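Local coordinates for protein butyrophilin subfamily 1 member A1 (Bos taurus, PDB 4HH8) that probably serves milk-fat droplet secretion as a membrane receptor and probably inhibits proliferation and cytokine secretion of activated T cells, seen here through its two extracellular immunoglobulin-like domains, at residues 160-165 with 203-208; 128-133 with 213-218; 171-176 with 188-193; 146-151 with 192-197; 22-27 with 121-126. The protein carries 1 engineered substitution. One frame throughout, in Å; residues are numbered along the deposited sequence.

From the N terminus, contact 5 closes first, pairing 22-27 with 121-126 across the V-set domain. The chain then enters the second, Ig-C domain, where contact 2 (128-133 with 213-218) opens; a backbone bond from A128 to A26 joins it to contact 5. Contacts 1, 3 and 4 are nested inside contact 2. Contact 4 opens at 146-151 and contact 1 at 160-165; contact 3 (171-176 with 188-193) closes within contact 1, and contact 4 ends on the same strand, sharing V192 and I193. Contact 1 closes last of these, at 203-208, so contacts 1 and 4 cross. The C150-C204 disulfide ties contacts 4 and 1, and with them the two sheets of the Ig-C domain, together.

Contact 1 (160-165 with 203-208); sequences QVQWQT and SCAIRN. Unlike the reference sequence in segment 160-165: Q164 (reference Arg). Engineered in segment 203-208: A205 (natural residue Cys).
The W163 indole stands over C204: CB lies 4.2 Å from the centroid of the six-membered ring and 19° off its normal, a CH-pi contact over the face. C204 SG comes over the same face, 4.5 Å from that centroid and 8° off the normal. With SG anti to the backbone N, the sulfur also reaches V161 CG1 (4.1 Å). V161 and I206 lie side by side, pointing the same way, and V161 CG2 meets I206 CD1 at 4.1 Å. These four side chains share one face of an antiparallel pair, strands C and F of the Ig-C domain; W163 beside C204, whose sulfur is bonded to C150 of the opposite sheet, is the tryptophan-on-disulfide core of the immunoglobulin fold. On the other face, Q162 OE1 rests 3.6 Å from CB of A205, an engineered residue replacing cysteine. Q160 and R207 run alongside each other, OE1 to CD 4.0 Å, while the guanidinium makes its salt bridge with E214. Six backbone bonds hold the register, in pairs at Q160-R207, Q162-A205 and Q164-S203; the straightest, Q160 N to R207 O, is 3.0 Å long at 174°. Beyond S203 a water joins its OG to T165 O. Further out, W163 NE1 donates to S173 OG, and the F171 ring lies against the indole.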
# COMPACT_ATOMS: atom_id res chain seq x y z
N GLN A 160 6.78 -11.12 -2.11
CA GLN A 160 7.20 -12.26 -2.91
C GLN A 160 8.53 -12.72 -2.36
O GLN A 160 9.33 -11.91 -1.91
CB GLN A 160 7.33 -11.84 -4.38
CG GLN A 160 8.23 -12.72 -5.33
CD GLN A 160 8.46 -12.05 -6.70
OE1 GLN A 160 9.55 -11.57 -7.00
NE2 GLN A 160 7.42 -11.97 -7.50
N VAL A 161 8.73 -14.04 -2.36
CA VAL A 161 9.96 -14.66 -1.93
C VAL A 161 10.66 -15.21 -3.19
O VAL A 161 10.02 -15.82 -4.01
CB VAL A 161 9.67 -15.83 -0.99
CG1 VAL A 161 10.95 -16.48 -0.53
CG2 VAL A 161 8.81 -15.38 0.27
N GLN A 162 11.97 -15.01 -3.33
CA GLN A 162 12.72 -15.57 -4.44
C GLN A 162 14.01 -16.18 -3.88
O GLN A 162 14.74 -15.51 -3.17
CB GLN A 162 12.97 -14.48 -5.53
CG GLN A 162 14.07 -14.76 -6.58
CD GLN A 162 14.71 -13.44 -7.19
OE1 GLN A 162 15.33 -12.61 -6.47
NE2 GLN A 162 14.56 -13.27 -8.49
N TRP A 163 14.25 -17.44 -4.16
CA TRP A 163 15.52 -18.07 -3.83
C TRP A 163 16.41 -18.10 -5.06
O TRP A 163 15.94 -18.41 -6.14
CB TRP A 163 15.33 -19.51 -3.37
CG TRP A 163 14.48 -19.65 -2.17
CD1 TRP A 163 13.11 -19.74 -2.12
CD2 TRP A 163 14.94 -19.70 -0.82
NE1 TRP A 163 12.69 -19.86 -0.84
CE2 TRP A 163 13.79 -19.83 -0.01
CE3 TRP A 163 16.21 -19.68 -0.22
CZ2 TRP A 163 13.87 -19.97 1.37
CZ3 TRP A 163 16.29 -19.80 1.18
CH2 TRP A 163 15.11 -19.93 1.95
N GLN A 164 17.70 -17.86 -4.86
CA GLN A 164 18.66 -17.85 -5.95
C GLN A 164 19.94 -18.52 -5.56
O GLN A 164 20.38 -18.38 -4.41
CB GLN A 164 18.99 -16.40 -6.31
CG GLN A 164 18.21 -15.85 -7.44
CD GLN A 164 18.77 -14.51 -7.84
OE1 GLN A 164 18.74 -13.56 -7.06
NE2 GLN A 164 19.31 -14.43 -9.05
N THR A 165 20.55 -19.25 -6.50
CA THR A 165 21.93 -19.78 -6.32
C THR A 165 22.87 -18.60 -6.47
O THR A 165 22.43 -17.51 -6.86
CB THR A 165 22.32 -20.92 -7.35
OG1 THR A 165 22.71 -20.37 -8.62
CG2 THR A 165 21.19 -21.92 -7.57
N SER A 203 20.85 -17.33 -1.72
CA SER A 203 20.20 -16.14 -1.22
C SER A 203 18.65 -16.23 -1.23
O SER A 203 18.05 -17.00 -1.98
CB SER A 203 20.70 -14.90 -1.95
OG SER A 203 20.05 -14.81 -3.19
N CYS A 204 18.03 -15.41 -0.38
CA CYS A 204 16.60 -15.32 -0.26
C CYS A 204 16.30 -13.84 -0.46
O CYS A 204 16.91 -13.03 0.20
CB CYS A 204 16.15 -15.77 1.14
SG CYS A 204 14.37 -15.41 1.49
N ALA A 205 15.39 -13.50 -1.37
CA ALA A 205 15.01 -12.12 -1.55
C ALA A 205 13.55 -12.00 -1.23
O ALA A 205 12.76 -12.83 -1.65
CB ALA A 205 15.27 -11.63 -2.99
N ILE A 206 13.19 -10.96 -0.48
CA ILE A 206 11.83 -10.68 -0.22
C ILE A 206 11.51 -9.39 -0.96
O ILE A 206 12.16 -8.38 -0.73
CB ILE A 206 11.53 -10.43 1.32
CG1 ILE A 206 12.11 -11.55 2.22
CG2 ILE A 206 10.09 -10.27 1.55
CD1 ILE A 206 11.54 -12.93 2.00
N ARG A 207 10.48 -9.38 -1.78
CA ARG A 207 10.24 -8.19 -2.57
C ARG A 207 8.85 -7.66 -2.41
O ARG A 207 7.89 -8.41 -2.52
CB ARG A 207 10.48 -8.56 -4.06
CG ARG A 207 10.35 -7.39 -5.02
CD ARG A 207 10.74 -7.83 -6.43
NE ARG A 207 10.56 -6.77 -7.41
CZ ARG A 207 11.48 -5.86 -7.70
NH1 ARG A 207 12.66 -5.85 -7.06
NH2 ARG A 207 11.23 -4.95 -8.63
N ASN A 208 8.73 -6.36 -2.19
CA ASN A 208 7.45 -5.69 -2.30
C ASN A 208 7.25 -5.28 -3.77
O ASN A 208 7.87 -4.32 -4.25
CB ASN A 208 7.44 -4.48 -1.37
CG ASN A 208 6.10 -3.84 -1.25
OD1 ASN A 208 5.47 -3.56 -2.25
ND2 ASN A 208 5.65 -3.57 0.00
O HOH W 1 22.22 -14.95 -5.39

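Contact 2 (128-133 with 213-218); sequences AALGSD and QEKEVE
This is a surface contact centred on K215, with L130 packing on Q213 beside it, between the linker that leads into the Ig-C domain and the edge strand 213-220 of that domain. No backbone pairing joins the two segments; their touching parts merely run in nearly the same direction, 18° apart, with CA atoms of D133 and K215 still 6.5 Å from each other. K215 spans the gap with its chain extended beyond CG. Its NZ donates to G131 O at 2.9 Å, in the plane of that carbonyl, and also forms a salt bridge with D133 OD1 at 3.2 Å, meeting that oxygen nearly along its C-O bond. Two acceptors thus grip the ammonium, and D133 crosses the lysine at about a right angle. In immunoglobulin terms the partner is strand G, bound on its inner side to strand F through K215 and I206, and the linker passes beside it on its way to strand A. An alanine in place of K215 would remove both NZ bonds and would probably loosen the linker's hold on this edge. The aliphatic part of the lysine lies along the carbonyl too, CE being 3.4 Å from G131 O. Nearer the first domain, L130 crosses Q213 at about a right angle: the amide oxygen OE1 sits 3.6 Å from both L130 CD1 and L130 CD2. S132 turns the other way, its OG bonded to V153 N.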
# COMPACT_ATOMS: atom_id res chain seq x y z
N ALA A 128 1.66 0.41 0.95
CA ALA A 128 2.78 -0.50 0.95
C ALA A 128 3.60 -0.35 2.23
O ALA A 128 3.69 0.73 2.81
CB ALA A 128 3.66 -0.25 -0.27
N ALA A 129 4.16 -1.45 2.71
CA ALA A 129 5.16 -1.37 3.76
C ALA A 129 6.25 -2.28 3.36
O ALA A 129 6.01 -3.36 2.82
CB ALA A 129 4.59 -1.80 5.09
N LEU A 130 7.45 -1.85 3.66
CA LEU A 130 8.63 -2.61 3.43
C LEU A 130 9.06 -3.22 4.75
O LEU A 130 9.14 -2.50 5.74
CB LEU A 130 9.65 -1.61 2.99
CG LEU A 130 10.91 -2.11 2.37
CD1 LEU A 130 10.62 -2.60 0.95
CD2 LEU A 130 11.55 -0.77 2.40
N GLY A 131 9.33 -4.52 4.77
CA GLY A 131 9.61 -5.21 6.04
C GLY A 131 11.05 -5.29 6.46
O GLY A 131 11.89 -4.56 5.93
N SER A 132 11.34 -6.19 7.40
CA SER A 132 12.65 -6.30 8.05
C SER A 132 13.66 -7.02 7.18
O SER A 132 13.25 -7.80 6.30
CB SER A 132 12.52 -7.10 9.34
OG SER A 132 11.94 -8.37 9.08
N ASP A 133 14.95 -6.78 7.45
CA ASP A 133 16.05 -7.57 6.90
C ASP A 133 15.76 -9.07 7.03
O ASP A 133 15.57 -9.57 8.15
CB ASP A 133 17.38 -7.27 7.59
CG ASP A 133 17.94 -5.89 7.25
OD1 ASP A 133 17.24 -5.04 6.68
OD2 ASP A 133 19.11 -5.64 7.58
N GLN A 213 10.68 -2.89 -4.67
CA GLN A 213 11.83 -2.86 -3.75
C GLN A 213 12.00 -4.20 -3.03
O GLN A 213 11.02 -4.81 -2.60
CB GLN A 213 11.67 -1.75 -2.71
CG GLN A 213 11.56 -0.31 -3.27
CD GLN A 213 11.37 0.73 -2.17
OE1 GLN A 213 11.28 0.39 -0.99
NE2 GLN A 213 11.32 2.01 -2.55
N GLU A 214 13.24 -4.65 -2.88
CA GLU A 214 13.48 -5.89 -2.21
C GLU A 214 14.65 -5.82 -1.27
O GLU A 214 15.49 -4.90 -1.40
CB GLU A 214 13.73 -7.01 -3.22
CG GLU A 214 15.02 -6.88 -4.00
CD GLU A 214 15.05 -7.84 -5.20
OE1 GLU A 214 16.03 -8.60 -5.32
OE2 GLU A 214 14.09 -7.85 -6.00
N LYS A 215 14.73 -6.81 -0.38
CA LYS A 215 15.89 -7.03 0.47
C LYS A 215 16.26 -8.47 0.35
O LYS A 215 15.40 -9.31 0.06
CB LYS A 215 15.63 -6.71 1.95
CG LYS A 215 15.26 -5.28 2.22
CD LYS A 215 15.03 -5.11 3.71
CE LYS A 215 14.58 -3.71 4.08
NZ LYS A 215 14.56 -3.60 5.57
N GLU A 216 17.55 -8.77 0.54
CA GLU A 216 18.00 -10.14 0.43
C GLU A 216 19.01 -10.48 1.49
O GLU A 216 19.57 -9.59 2.16
CB GLU A 216 18.57 -10.44 -0.96
CG GLU A 216 20.03 -10.10 -1.12
CD GLU A 216 20.51 -10.30 -2.53
OE1 GLU A 216 19.89 -9.74 -3.46
OE2 GLU A 216 21.53 -11.00 -2.70
N VAL A 217 19.19 -11.78 1.65
CA VAL A 217 20.14 -12.29 2.61
C VAL A 217 20.77 -13.51 1.97
O VAL A 217 20.10 -14.32 1.33
CB VAL A 217 19.49 -12.59 3.99
CG1 VAL A 217 18.48 -13.75 3.88
CG2 VAL A 217 20.56 -12.87 5.06
N GLU A 218 22.07 -13.61 2.12
CA GLU A 218 22.83 -14.72 1.55
C GLU A 218 23.30 -15.59 2.70
O GLU A 218 23.63 -15.08 3.75
CB GLU A 218 24.00 -14.14 0.75
CG GLU A 218 24.83 -15.14 -0.05
CD GLU A 218 25.40 -14.51 -1.31
OE1 GLU A 218 25.45 -13.25 -1.37
OE2 GLU A 218 25.77 -15.26 -2.24

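Contact 3 (171-176 with 188-193); sequences FPSMSE and VRASVI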
# COMPACT_ATOMS: atom_id res chain seq x y z
N PHE A 171 15.04 -20.63 -7.89
CA PHE A 171 14.29 -21.84 -7.69
C PHE A 171 13.21 -21.57 -6.65
O PHE A 171 13.32 -20.60 -5.89
CB PHE A 171 15.22 -23.00 -7.31
CG PHE A 171 16.02 -22.77 -6.08
CD1 PHE A 171 15.57 -23.20 -4.85
CD2 PHE A 171 17.24 -22.14 -6.15
CE1 PHE A 171 16.31 -22.99 -3.71
CE2 PHE A 171 18.00 -21.94 -5.03
CZ PHE A 171 17.52 -22.38 -3.79
N PRO A 172 12.11 -22.35 -6.65
CA PRO A 172 10.99 -22.02 -5.78
C PRO A 172 11.16 -22.45 -4.32
O PRO A 172 12.05 -23.23 -4.03
CB PRO A 172 9.81 -22.77 -6.41
CG PRO A 172 10.43 -23.83 -7.18
CD PRO A 172 11.70 -23.28 -7.72
N SER A 173 10.30 -21.95 -3.41
CA SER A 173 10.21 -22.51 -2.06
C SER A 173 9.64 -23.93 -2.08
O SER A 173 9.01 -24.36 -3.03
CB SER A 173 9.34 -21.63 -1.14
OG SER A 173 9.72 -20.26 -1.23
N MSE A 174 9.86 -24.66 -0.99
CA MSE A 174 9.09 -25.87 -0.68
C MSE A 174 7.74 -25.45 -0.18
O MSE A 174 6.70 -25.83 -0.75
CB MSE A 174 9.79 -26.67 0.40
CG MSE A 174 10.63 -27.82 -0.17
SE MSE A 174 9.51 -29.26 -0.95
CE MSE A 174 9.26 -30.22 0.77
N SER A 175 7.76 -24.67 0.90
CA SER A 175 6.54 -24.22 1.50
C SER A 175 6.62 -22.72 1.80
O SER A 175 7.69 -22.22 1.97
CB SER A 175 6.27 -24.99 2.79
OG SER A 175 7.21 -24.59 3.79
N GLU A 176 5.50 -22.04 1.91
CA GLU A 176 5.52 -20.68 2.36
C GLU A 176 4.33 -20.40 3.21
O GLU A 176 3.26 -20.97 2.98
CB GLU A 176 5.46 -19.66 1.22
CG GLU A 176 6.27 -19.98 0.00
CD GLU A 176 6.37 -18.80 -0.96
OE1 GLU A 176 5.40 -18.00 -1.11
OE2 GLU A 176 7.44 -18.69 -1.57
N VAL A 188 6.48 -13.25 6.76
CA VAL A 188 6.63 -14.24 5.72
C VAL A 188 7.64 -15.30 6.14
O VAL A 188 8.70 -14.97 6.61
CB VAL A 188 7.03 -13.59 4.33
CG1 VAL A 188 8.38 -12.91 4.39
CG2 VAL A 188 6.99 -14.66 3.18
N ARG A 189 7.28 -16.56 6.00
CA ARG A 189 8.20 -17.66 6.26
C ARG A 189 8.29 -18.51 4.98
O ARG A 189 7.29 -18.88 4.41
CB ARG A 189 7.65 -18.53 7.39
CG ARG A 189 7.97 -18.04 8.78
CD ARG A 189 7.99 -19.24 9.78
NE ARG A 189 7.54 -18.85 11.12
CZ ARG A 189 7.08 -19.69 12.06
NH1 ARG A 189 7.02 -21.01 11.82
NH2 ARG A 189 6.68 -19.22 13.24
N ALA A 190 9.48 -18.86 4.54
CA ALA A 190 9.59 -19.78 3.44
C ALA A 190 10.70 -20.77 3.66
O ALA A 190 11.76 -20.41 4.14
CB ALA A 190 9.80 -19.01 2.16
N SER A 191 10.47 -22.01 3.25
CA SER A 191 11.41 -23.10 3.44
C SER A 191 11.77 -23.76 2.16
O SER A 191 10.93 -23.89 1.28
CB SER A 191 10.86 -24.18 4.35
OG SER A 191 11.07 -23.72 5.67
N VAL A 192 13.00 -24.24 2.10
CA VAL A 192 13.50 -24.90 0.93
C VAL A 192 14.39 -26.05 1.44
O VAL A 192 14.91 -26.01 2.57
CB VAL A 192 14.19 -23.82 0.07
CG1 VAL A 192 15.68 -23.60 0.43
CG2 VAL A 192 13.91 -23.95 -1.34
N ILE A 193 14.50 -27.11 0.66
CA ILE A 193 15.46 -28.17 0.99
C ILE A 193 16.57 -28.13 -0.07
O ILE A 193 16.30 -28.24 -1.25
CB ILE A 193 14.77 -29.54 1.09
CG1 ILE A 193 13.75 -29.51 2.26
CG2 ILE A 193 15.80 -30.63 1.32
CD1 ILE A 193 12.89 -30.74 2.38
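F171 presents its ring edge to V192, with CG2 in the ring plane 3.5 Å from CE1 and the two side chains crossing at about a right angle. The same methyl is 3.3 Å from P172 O, so it lies against both F171 and P172 where the chain turns. There M174, a selenomethionine, and S175 both face S191, which is a classic beta bulge. The evidence is the shared acceptor: S191 O takes M174 N at 2.6 Å and S175 N at 3.3 Å. Regular antiparallel pairing then resumes, S191 N giving to S175 O at 168°. The bent M174 chain ends with CE 4.0 Å from I193 CD1. Beside the bulge, S173 OG donates to E176 OE2 (2.8 Å), on that oxygen's anti lone pair, and accepts from W163 NE1. An alanine at S173 would take away both bonds and would probably leave the indole N-H and E176 OE2 less firmly held, although E176 OE1 would keep its salt bridge to R178. The bulge opens the hairpin of strands 175-180 and 186-194, D and E of the Ig-C domain, at the point where the chain leaves 170-171, in the sheet of W163, for the facing one.

Contact 4 (146-151 with 192-197); sequences IQLECT and VIIRDS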
# COMPACT_ATOMS: atom_id res chain seq x y z
N ILE A 146 20.06 -30.30 3.71
CA ILE A 146 19.94 -29.00 4.39
C ILE A 146 18.56 -28.31 4.16
O ILE A 146 18.13 -28.12 3.02
CB ILE A 146 21.09 -28.03 3.95
CG1 ILE A 146 22.42 -28.79 3.85
CG2 ILE A 146 21.17 -26.80 4.86
CD1 ILE A 146 23.67 -27.94 4.07
N GLN A 147 17.90 -27.93 5.25
CA GLN A 147 16.64 -27.20 5.21
C GLN A 147 16.90 -25.75 5.58
O GLN A 147 17.49 -25.47 6.64
CB GLN A 147 15.62 -27.77 6.21
CG GLN A 147 15.45 -29.29 6.22
CD GLN A 147 15.00 -29.84 7.58
OE1 GLN A 147 15.37 -29.32 8.65
NE2 GLN A 147 14.20 -30.90 7.54
N LEU A 148 16.49 -24.82 4.73
CA LEU A 148 16.64 -23.41 5.05
C LEU A 148 15.27 -22.80 5.30
O LEU A 148 14.32 -23.12 4.59
CB LEU A 148 17.33 -22.66 3.92
CG LEU A 148 18.70 -23.15 3.40
CD1 LEU A 148 19.14 -22.26 2.26
CD2 LEU A 148 19.83 -23.17 4.52
N GLU A 149 15.19 -21.90 6.27
CA GLU A 149 13.98 -21.15 6.47
C GLU A 149 14.26 -19.69 6.42
O GLU A 149 15.07 -19.20 7.16
CB GLU A 149 13.30 -21.50 7.78
CG GLU A 149 11.97 -20.77 7.89
CD GLU A 149 11.25 -20.98 9.21
OE1 GLU A 149 11.75 -20.55 10.28
OE2 GLU A 149 10.15 -21.57 9.16
N CYS A 150 13.57 -18.97 5.54
CA CYS A 150 13.78 -17.53 5.40
C CYS A 150 12.59 -16.81 5.97
O CYS A 150 11.42 -17.13 5.69
CB CYS A 150 14.00 -17.14 3.94
SG CYS A 150 14.25 -15.38 3.61
N THR A 151 12.89 -15.79 6.74
CA THR A 151 11.91 -15.17 7.60
C THR A 151 12.02 -13.64 7.48
O THR A 151 13.09 -13.12 7.31
CB THR A 151 12.18 -15.72 9.00
OG1 THR A 151 11.27 -16.81 9.27
CG2 THR A 151 12.11 -14.67 10.02
N VAL A 192 13.00 -24.24 2.10
CA VAL A 192 13.50 -24.90 0.93
C VAL A 192 14.39 -26.05 1.44
O VAL A 192 14.91 -26.01 2.57
CB VAL A 192 14.19 -23.82 0.07
CG1 VAL A 192 15.68 -23.60 0.43
CG2 VAL A 192 13.91 -23.95 -1.34
N ILE A 193 14.50 -27.11 0.66
CA ILE A 193 15.46 -28.17 0.99
C ILE A 193 16.57 -28.13 -0.07
O ILE A 193 16.30 -28.24 -1.25
CB ILE A 193 14.77 -29.54 1.09
CG1 ILE A 193 13.75 -29.51 2.26
CG2 ILE A 193 15.80 -30.63 1.32
CD1 ILE A 193 12.89 -30.74 2.38
N ILE A 194 17.81 -27.90 0.37
CA ILE A 194 18.97 -27.90 -0.53
C ILE A 194 19.45 -29.33 -0.77
O ILE A 194 19.85 -30.01 0.18
CB ILE A 194 20.14 -27.05 0.02
CG1 ILE A 194 19.68 -25.63 0.36
CG2 ILE A 194 21.32 -27.05 -0.95
CD1 ILE A 194 19.05 -24.84 -0.80
N ARG A 195 19.36 -29.80 -2.02
CA ARG A 195 19.90 -31.13 -2.40
C ARG A 195 21.07 -30.97 -3.36
O ARG A 195 20.88 -30.88 -4.58
CB ARG A 195 18.83 -32.05 -3.01
CG ARG A 195 17.71 -32.46 -2.05
CD ARG A 195 16.48 -32.89 -2.85
NE ARG A 195 15.23 -32.92 -2.08
CZ ARG A 195 14.36 -31.91 -2.04
NH1 ARG A 195 14.62 -30.78 -2.70
NH2 ARG A 195 13.24 -32.03 -1.35
N ASP A 196 22.28 -30.91 -2.81
CA ASP A 196 23.50 -30.59 -3.57
C ASP A 196 24.74 -30.71 -2.67
O ASP A 196 24.64 -30.76 -1.43
CB ASP A 196 23.40 -29.17 -4.17
CG ASP A 196 24.02 -29.06 -5.57
OD1 ASP A 196 23.30 -28.63 -6.51
OD2 ASP A 196 25.21 -29.41 -5.75
N SER A 197 25.91 -30.79 -3.30
CA SER A 197 27.16 -30.49 -2.62
C SER A 197 27.54 -29.09 -3.07
O SER A 197 27.87 -28.23 -2.25
CB SER A 197 28.27 -31.49 -3.00
OG SER A 197 27.85 -32.84 -2.86
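Over one face of the R195 guanidinium lies I193 CG2, 3.8 Å above the plane and centred on it; a long, weak ion pair runs from NE of that arginine to E145. I193 also packs the same methyl 3.8 Å from I146 O, on the face of the sheet it shares with Q147. Three backbone bonds show an antiparallel pair whose short axes make 146°. I194 N meets I146 O at 2.7 Å, nearly along the C=O axis. L148 and V192 bond in both directions, L148 N to V192 O at 2.9 Å and V192 N to L148 O at 3.0 Å, each donor in the carbonyl plane. I146, L148, V192 and I194 take the opposite face, which turns into the interior of the domain, and share the burial about equally. L148 touches two of the others: its CB meets V192 CG1 at 4.0 Å, and its CD1 reaches past to I194 CG1 at 3.9 Å, the two side chains crossing obliquely. V192 places CG1 between the backbone N and the carbonyl carbon, beside L148, and CG2 on the side of F171. I146 and I194 approach through their branch carbons, CB to CB 4.2 Å. Past I194 the chain leaves the sheet. These are strands B and E of the Ig-C domain, the middle pair of a four-stranded sheet: 135-140 flanks 146-155 on one side, 175-180 flanks 186-194 on the other, and W163 from the facing sheet packs on L148, C150 and V192.

Contact 5 (22-27 with 121-126); sequences EPILAV and AIVHLK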
# COMPACT_ATOMS: atom_id res chain seq x y z
N GLU A 22 -3.51 7.00 -12.46
CA GLU A 22 -3.13 5.77 -11.77
C GLU A 22 -3.37 5.73 -10.24
O GLU A 22 -3.70 6.74 -9.65
CB GLU A 22 -1.71 5.43 -12.14
CG GLU A 22 -1.72 4.28 -13.12
CD GLU A 22 -0.88 4.50 -14.36
OE1 GLU A 22 0.35 4.77 -14.22
OE2 GLU A 22 -1.45 4.34 -15.47
N PRO A 23 -3.24 4.54 -9.62
CA PRO A 23 -3.33 4.45 -8.15
C PRO A 23 -2.35 5.39 -7.48
O PRO A 23 -1.29 5.66 -8.05
CB PRO A 23 -2.93 3.00 -7.87
CG PRO A 23 -3.37 2.24 -9.12
CD PRO A 23 -3.11 3.20 -10.25
N ILE A 24 -2.72 5.92 -6.31
CA ILE A 24 -1.77 6.65 -5.48
C ILE A 24 -1.05 5.66 -4.60
O ILE A 24 -1.68 4.83 -3.94
CB ILE A 24 -2.42 7.72 -4.55
CG1 ILE A 24 -3.33 8.66 -5.37
CG2 ILE A 24 -1.32 8.53 -3.78
CD1 ILE A 24 -2.61 9.47 -6.43
N LEU A 25 0.27 5.77 -4.58
CA LEU A 25 1.09 4.85 -3.79
C LEU A 25 1.44 5.52 -2.49
O LEU A 25 1.96 6.63 -2.50
CB LEU A 25 2.37 4.53 -4.56
CG LEU A 25 3.25 3.35 -4.15
CD1 LEU A 25 2.42 2.16 -3.68
CD2 LEU A 25 4.19 2.94 -5.30
N ALA A 26 1.18 4.85 -1.37
CA ALA A 26 1.42 5.43 -0.04
C ALA A 26 2.10 4.44 0.93
O ALA A 26 1.62 3.32 1.11
CB ALA A 26 0.12 5.91 0.54
N VAL A 27 3.19 4.85 1.55
CA VAL A 27 3.88 4.02 2.52
C VAL A 27 3.18 4.08 3.90
O VAL A 27 2.76 5.16 4.34
CB VAL A 27 5.35 4.42 2.61
CG1 VAL A 27 6.03 3.71 3.79
CG2 VAL A 27 6.05 4.08 1.32
N ALA A 121 -15.57 10.87 -9.29
CA ALA A 121 -14.50 10.07 -9.87
C ALA A 121 -13.98 9.15 -8.82
O ALA A 121 -14.46 9.15 -7.69
CB ALA A 121 -13.40 10.96 -10.40
N ILE A 122 -12.98 8.36 -9.19
CA ILE A 122 -12.46 7.28 -8.38
C ILE A 122 -10.99 7.54 -8.18
O ILE A 122 -10.31 7.94 -9.12
CB ILE A 122 -12.67 5.92 -9.12
CG1 ILE A 122 -14.16 5.56 -9.10
CG2 ILE A 122 -11.83 4.77 -8.53
CD1 ILE A 122 -14.56 4.43 -10.05
N VAL A 123 -10.51 7.39 -6.95
CA VAL A 123 -9.06 7.38 -6.66
C VAL A 123 -8.73 6.07 -5.95
O VAL A 123 -9.47 5.64 -5.03
CB VAL A 123 -8.63 8.54 -5.73
CG1 VAL A 123 -7.09 8.78 -5.78
CG2 VAL A 123 -9.34 9.81 -6.09
N HIS A 124 -7.66 5.43 -6.37
CA HIS A 124 -7.26 4.19 -5.75
C HIS A 124 -6.10 4.54 -4.89
O HIS A 124 -5.16 5.15 -5.37
CB HIS A 124 -6.87 3.11 -6.78
CG HIS A 124 -8.00 2.70 -7.68
ND1 HIS A 124 -9.01 1.85 -7.28
CD2 HIS A 124 -8.28 3.03 -8.97
CE1 HIS A 124 -9.85 1.66 -8.28
NE2 HIS A 124 -9.44 2.37 -9.32
N LEU A 125 -6.19 4.23 -3.60
CA LEU A 125 -5.02 4.29 -2.72
C LEU A 125 -4.38 2.91 -2.64
O LEU A 125 -5.03 1.93 -2.34
CB LEU A 125 -5.42 4.77 -1.33
CG LEU A 125 -4.20 4.92 -0.42
CD1 LEU A 125 -3.19 5.89 -1.02
CD2 LEU A 125 -4.63 5.34 0.96
N LYS A 126 -3.09 2.83 -2.93
CA LYS A 126 -2.36 1.57 -2.77
C LYS A 126 -1.36 1.73 -1.67
O LYS A 126 -0.45 2.50 -1.83
CB LYS A 126 -1.59 1.20 -4.05
CG LYS A 126 -2.46 0.70 -5.21
CD LYS A 126 -2.98 -0.67 -4.96
CE LYS A 126 -3.48 -1.27 -6.23
NZ LYS A 126 -3.94 -2.62 -5.89
O HOH W 2 -6.18 6.28 -8.70
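Parallel pairing of a short N-terminal strand with the last strand of the domain is a hallmark of the immunoglobulin V-set, where A' joins G; here 24-27 runs beside 117-128 with an angle of 30° between the short axes. The bonds follow the parallel pattern. I24 straddles L125, its N giving to H124 O at 2.7 Å and its O taking K126 N at 2.6 Å, the latter at 172° and nearly along the C=O axis. A26 N then donates to K126 O at 2.9 Å, so N and O of K126 both bond to strand 24-27, one to I24 and the other to A26. Before I24 the direct pairing stops, and a water bridges instead, donating to E22 O and accepting from H124 N. On the face of I24 and L125, I24 CG1 crosses V123 CG1 obliquely at 3.8 Å. L125, with CG anti to the backbone N, swings CD1 across the pair to A26 CB at 3.7 Å. The other face holds L25 and K126: L25 CD1 comes within 3.4 Å of K126 O, while the lysine bends at chi2 (-72°), and its CG lies 3.5 Å from P23 CB. I24, A26, V123 and L125 continue inward onto strand 32-39 of the opposite sheet, against P35, A32 and C36. Strand 24-27 is outermost in its sheet, next to 117-128, which 106-114 flanks on the far side, and L25 reaches L210 and L211 in the loop between strands 201-208 and 213-220 of the second domain.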